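Local structure of probable primosomal replication protein n (Ralstonia solanacearum, 4FDB) at residues L77-K80 with A86-F89; C29-S34 with L71-F76. The protein probably takes part in restarting stalled replication forks, binding single-stranded DNA as a homodimer and helping PriA and DnaT assemble into the primosome. The protein carries 3 engineered substitutions. All coordinates share one frame; numbering follows the deposited sequence. Where two conformers were deposited one is given.

Both interactions draw on strand 70-79, interaction 1 at its C-terminal end and interaction 2 in its first half. Interaction 1 ties the end of that strand to its hairpin partner, strand 87-96, by three backbone hydrogen bonds; two of its eight touching residues are exposed, and the second subunit packs against it. The centre of interaction 2 lies about 3 Å from the centre of the chain, and the contact joins strand 70-79 to strand 25-37, a strand that is not its neighbour in the sheet, by three buried apolar side chains. Phe89 connects the two: its backbone belongs to interaction 1, whereas its ring lies against the strand of interaction 2, with CE2 3.6 Å from Cys73 CB.

Interaction 1 of 2, residues L77-K80 with A86-F89; sequences LARK and ALVF
Ala78 and Val88 form the hydrogen-bonded pair of an antiparallel beta hairpin, the one between the last two strands of the OB fold to which the PriB family belongs. The two bonds run from Val88 N to Ala78 O (2.9 Å) and from Ala78 N to Val88 O (3.1 Å). On either side, Leu77 with Phe89 and Arg79 with Leu87 are non-hydrogen-bonded pairs. The short strand segments meet at 143°, which shows a marked twist. Past the last strand pair, Lys80 N donates to Ala86 O at 3.0 Å; this bond is nearly straight (170° at the hydrogen), although the donor stands tilted out of the carbonyl plane. The loop beyond is partly unmodelled, consistent with a mobile tip.

Leu87 reaches back over the partner strand. Its CB lies 3.6 Å from Ala78 O, its CG slightly farther from the same oxygen, and its CD2, the tip of this branch, lies 3.4 Å from that oxygen and also borders Arg79 CA. The other branch, CD1, turns to meet Leu77 CD1 at 4.4 Å. Phe48 of the second subunit packs on both leucines, and Arg44 of that subunit reaches Ala78, so the dimer contact takes in more than one side of the hairpin.

Val88 points to the other face along with Ala78, and there Lys80 crosses it at about a right angle. A bend at chi2 (76°) turns the lysine chain across the face of the hairpin, bringing CD to 4.0 Å from Val88 CB. The ammonium then has a weak, long ion pair with Glu51, while Lys80 NZ stays 4.1 Å from Val88 CG2.

Interaction 2 of 2, residues C29-S34 with L71-F76; sequences CLLSYS and LDCVGF. Engineered in segment 71-76: Asp72 (natural residue Glu).
Leu31 faces Leu71 and Cys73 across the interior of the OB fold, and the contact is wholly apolar. The two methyls of Leu31 divide the work: Leu31 CD2 meets Leu71 CD1 at 4.4 Å, and Leu31 CD1 meets Cys73 SG at 4.2 Å. With CG opposite the carbonyl carbon (chi1 -58°) and an extended chi2, the leucine presents both branches to the facing strand. The backbones stay well apart, Leu31 CA lying 8.9 Å from Leu71 CA, and the two segments bury only 80 Å² between them. Such spacing means that side chains alone bridge the gap, as expected of strands that face each other without pairing.

Alternation along strand 70-79 positions the inner groups. Leu71 and Cys73 turn toward Leu31, whereas the intervening Asp72, an engineered residue in place of the natural Glu, has its OD1 hydrogen-bonded to His97 of the C-terminal histidine run. Phe89 fills in beside the central cluster: it touches Leu31, and its ring lies along strand 70-79, with CE1 3.6 Å from Gly75 N. Leu94, from the same strand as Phe89, packs on Leu71, and Ala52 completes the surroundings of Leu31.

Backbone bonds set where each side of the contact stands. Leu31 is bonded to Ile50 of strand 44-55, while Leu30 and Ser32 bond to strand 3-19, so strand 25-37 is clamped between those two. Strand 70-79 neighbours strand 87-96 in the same sheet, and the contact spans the interior from strand 25-37 to strand 70-79.

Interaction 1 of 2, residues L77-K80 with A86-F89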
loop_
_atom_site.group_PDB
_atom_site.type_symbol
_atom_site.label_atom_id
_atom_site.label_comp_id
_atom_site.label_asym_id
_atom_site.label_seq_id
_atom_site.Cartn_x
_atom_site.Cartn_y
_atom_site.Cartn_z
ATOM N N LEU A 77 0.518 4.802 3.382
ATOM C CA LEU A 77 -0.901 4.469 3.424
ATOM C C LEU A 77 -1.545 5.043 4.685
ATOM O O LEU A 77 -0.902 5.151 5.719
ATOM C CB LEU A 77 -1.096 2.954 3.439
ATOM C CG LEU A 77 -0.634 2.240 2.171
ATOM C CD1 LEU A 77 -0.826 0.730 2.342
ATOM C CD2 LEU A 77 -1.407 2.748 0.964
ATOM N N ALA A 78 -2.827 5.381 4.596
ATOM C CA ALA A 78 -3.576 5.843 5.753
ATOM C C ALA A 78 -5.044 5.539 5.552
ATOM O O ALA A 78 -5.439 5.122 4.473
ATOM C CB ALA A 78 -3.356 7.326 5.988
ATOM N N ARG A 79 -5.828 5.687 6.617
ATOM C CA ARG A 79 -7.272 5.534 6.536
ATOM C C ARG A 79 -7.874 6.743 5.847
ATOM O O ARG A 79 -7.431 7.874 6.068
ATOM C CB ARG A 79 -7.881 5.415 7.931
ATOM C CG ARG A 79 -7.930 4.018 8.486
ATOM C CD ARG A 79 -8.753 3.986 9.771
ATOM N NE ARG A 79 -8.798 2.650 10.356
ATOM C CZ ARG A 79 -8.559 2.390 11.638
ATOM N NH1 ARG A 79 -8.261 3.383 12.468
ATOM N NH2 ARG A 79 -8.616 1.142 12.089
ATOM N N LYS A 80 -8.886 6.495 5.018
ATOM C CA LYS A 80 -9.607 7.552 4.314
ATOM C C LYS A 80 -10.207 8.545 5.308
ATOM O O LYS A 80 -10.007 9.757 5.191
ATOM C CB LYS A 80 -10.719 6.933 3.461
ATOM C CG LYS A 80 -11.284 7.837 2.374
ATOM C CD LYS A 80 -10.329 7.937 1.202
ATOM C CE LYS A 80 -10.974 8.622 0.003
ATOM N NZ LYS A 80 -10.016 8.751 -1.137
ATOM N N ALA A 86 -11.639 1.916 4.445
ATOM C CA ALA A 86 -10.913 2.090 3.194
ATOM C C ALA A 86 -9.591 2.815 3.410
ATOM O O ALA A 86 -9.447 3.583 4.363
ATOM C CB ALA A 86 -11.768 2.854 2.198
ATOM N N LEU A 87 -8.638 2.575 2.516
ATOM C CA LEU A 87 -7.323 3.196 2.625
ATOM C C LEU A 87 -7.058 4.145 1.463
ATOM O O LEU A 87 -7.639 4.024 0.396
ATOM C CB LEU A 87 -6.219 2.141 2.655
ATOM C CG LEU A 87 -6.221 1.143 3.811
ATOM C CD1 LEU A 87 -4.951 0.308 3.721
ATOM C CD2 LEU A 87 -6.319 1.866 5.147
ATOM N N VAL A 88 -6.145 5.074 1.690
ATOM C CA VAL A 88 -5.763 6.029 0.675
ATOM C C VAL A 88 -4.243 6.123 0.658
ATOM O O VAL A 88 -3.606 6.069 1.710
ATOM C CB VAL A 88 -6.411 7.404 0.952
ATOM C CG1 VAL A 88 -6.041 7.916 2.342
ATOM C CG2 VAL A 88 -6.018 8.414 -0.112
ATOM N N PHE A 89 -3.669 6.242 -0.537
ATOM C CA PHE A 89 -2.232 6.425 -0.716
ATOM C C PHE A 89 -1.886 7.918 -0.636
ATOM O O PHE A 89 -2.190 8.677 -1.553
ATOM C CB PHE A 89 -1.846 5.833 -2.079
ATOM C CG PHE A 89 -0.384 5.995 -2.468
ATOM C CD1 PHE A 89 0.617 6.153 -1.519
ATOM C CD2 PHE A 89 -0.022 5.954 -3.811
ATOM C CE1 PHE A 89 1.954 6.286 -1.905
ATOM C CE2 PHE A 89 1.303 6.097 -4.208
ATOM C CZ PHE A 89 2.298 6.258 -3.252
#

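Interaction 2 of 2, residues C29-S34 with L71-F76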
loop_
_atom_site.group_PDB
_atom_site.type_symbol
_atom_site.label_atom_id
_atom_site.label_comp_id
_atom_site.label_asym_id
_atom_site.label_seq_id
_atom_site.Cartn_x
_atom_site.Cartn_y
_atom_site.Cartn_z
ATOM N N CYS A 29 -7.068 11.721 -6.000
ATOM C CA CYS A 29 -6.963 11.191 -7.351
ATOM C C CYS A 29 -7.062 9.679 -7.351
ATOM O O CYS A 29 -7.130 9.045 -6.295
ATOM C CB CYS A 29 -5.672 11.664 -8.013
ATOM S SG CYS A 29 -4.179 11.172 -7.169
ATOM N N LEU A 30 -7.135 9.113 -8.551
ATOM C CA LEU A 30 -7.158 7.674 -8.725
ATOM C C LEU A 30 -5.960 7.328 -9.588
ATOM O O LEU A 30 -5.745 7.948 -10.650
ATOM C CB LEU A 30 -8.439 7.265 -9.460
ATOM C CG LEU A 30 -8.670 5.769 -9.704
ATOM C CD1 LEU A 30 -8.846 5.033 -8.382
ATOM C CD2 LEU A 30 -9.881 5.562 -10.594
ATOM N N LEU A 31 -5.192 6.344 -9.143
ATOM C CA LEU A 31 -4.030 5.850 -9.885
ATOM C C LEU A 31 -4.288 4.434 -10.354
ATOM O O LEU A 31 -4.995 3.683 -9.705
ATOM C CB LEU A 31 -2.795 5.845 -8.983
ATOM C CG LEU A 31 -2.436 7.206 -8.400
ATOM C CD1 LEU A 31 -1.269 7.054 -7.444
ATOM C CD2 LEU A 31 -2.088 8.185 -9.515
ATOM N N SER A 32 -3.703 4.063 -11.485
ATOM C CA SER A 32 -3.879 2.722 -12.017
ATOM C C SER A 32 -2.513 2.119 -12.165
ATOM O O SER A 32 -1.663 2.677 -12.870
ATOM C CB SER A 32 -4.520 2.792 -13.409
ATOM O OG SER A 32 -4.548 1.510 -14.016
ATOM N N TYR A 33 -2.309 0.978 -11.515
ATOM C CA TYR A 33 -1.072 0.230 -11.618
ATOM C C TYR A 33 -1.227 -0.965 -12.552
ATOM O O TYR A 33 -2.211 -1.713 -12.487
ATOM C CB TYR A 33 -0.599 -0.271 -10.229
ATOM C CG TYR A 33 0.640 -1.137 -10.350
ATOM C CD1 TYR A 33 1.907 -0.573 -10.363
ATOM C CD2 TYR A 33 0.536 -2.521 -10.511
ATOM C CE1 TYR A 33 3.038 -1.367 -10.523
ATOM C CE2 TYR A 33 1.659 -3.311 -10.660
ATOM C CZ TYR A 33 2.903 -2.725 -10.677
ATOM O OH TYR A 33 4.014 -3.523 -10.836
ATOM N N SER A 34 -0.226 -1.169 -13.404
ATOM C CA SER A 34 -0.164 -2.349 -14.258
ATOM C C SER A 34 1.284 -2.803 -14.438
ATOM O O SER A 34 2.100 -2.103 -15.041
ATOM C CB SER A 34 -0.803 -2.070 -15.618
ATOM O OG SER A 34 -0.163 -0.983 -16.261
ATOM N N LEU A 71 3.331 8.331 -13.296
ATOM C CA LEU A 71 4.002 9.009 -12.194
ATOM C C LEU A 71 4.787 7.998 -11.381
ATOM O O LEU A 71 4.305 6.900 -11.167
ATOM C CB LEU A 71 2.956 9.642 -11.279
ATOM C CG LEU A 71 2.048 10.672 -11.948
ATOM C CD1 LEU A 71 0.927 11.096 -11.010
ATOM C CD2 LEU A 71 2.864 11.851 -12.388
ATOM N N ASP A 72 5.989 8.379 -10.946
ATOM C CA ASP A 72 6.773 7.610 -9.974
ATOM C C ASP A 72 6.450 8.179 -8.609
ATOM O O ASP A 72 6.887 9.284 -8.305
ATOM C CB ASP A 72 8.263 7.865 -10.210
ATOM C CG ASP A 72 8.966 6.701 -10.851
ATOM O OD1 ASP A 72 8.547 6.293 -11.951
ATOM O OD2 ASP A 72 9.953 6.206 -10.261
ATOM N N CYS A 73 5.693 7.442 -7.793
ATOM C CA CYS A 73 5.189 7.981 -6.532
ATOM C C CYS A 73 5.816 7.307 -5.329
ATOM O O CYS A 73 6.084 6.102 -5.351
ATOM C CB CYS A 73 3.688 7.736 -6.419
ATOM S SG CYS A 73 2.738 8.306 -7.841
ATOM N N VAL A 74 6.054 8.090 -4.288
ATOM C CA VAL A 74 6.362 7.521 -2.983
ATOM C C VAL A 74 5.414 8.128 -1.965
ATOM O O VAL A 74 4.863 9.212 -2.165
ATOM C CB VAL A 74 7.822 7.754 -2.566
ATOM C CG1 VAL A 74 8.762 6.894 -3.402
ATOM C CG2 VAL A 74 8.188 9.227 -2.671
ATOM N N GLY A 75 5.193 7.421 -0.872
ATOM C CA GLY A 75 4.376 7.991 0.173
ATOM C C GLY A 75 3.994 6.936 1.159
ATOM O O GLY A 75 4.751 5.977 1.359
ATOM N N PHE A 76 2.832 7.115 1.777
ATOM C CA PHE A 76 2.419 6.208 2.846
ATOM C C PHE A 76 0.939 5.906 2.769
ATOM O O PHE A 76 0.193 6.631 2.134
ATOM C CB PHE A 76 2.771 6.797 4.217
ATOM C CG PHE A 76 2.096 8.120 4.524
ATOM C CD1 PHE A 76 0.920 8.163 5.266
ATOM C CD2 PHE A 76 2.665 9.318 4.108
ATOM C CE1 PHE A 76 0.314 9.383 5.583
ATOM C CE2 PHE A 76 2.064 10.541 4.409
ATOM C CZ PHE A 76 0.884 10.573 5.129
#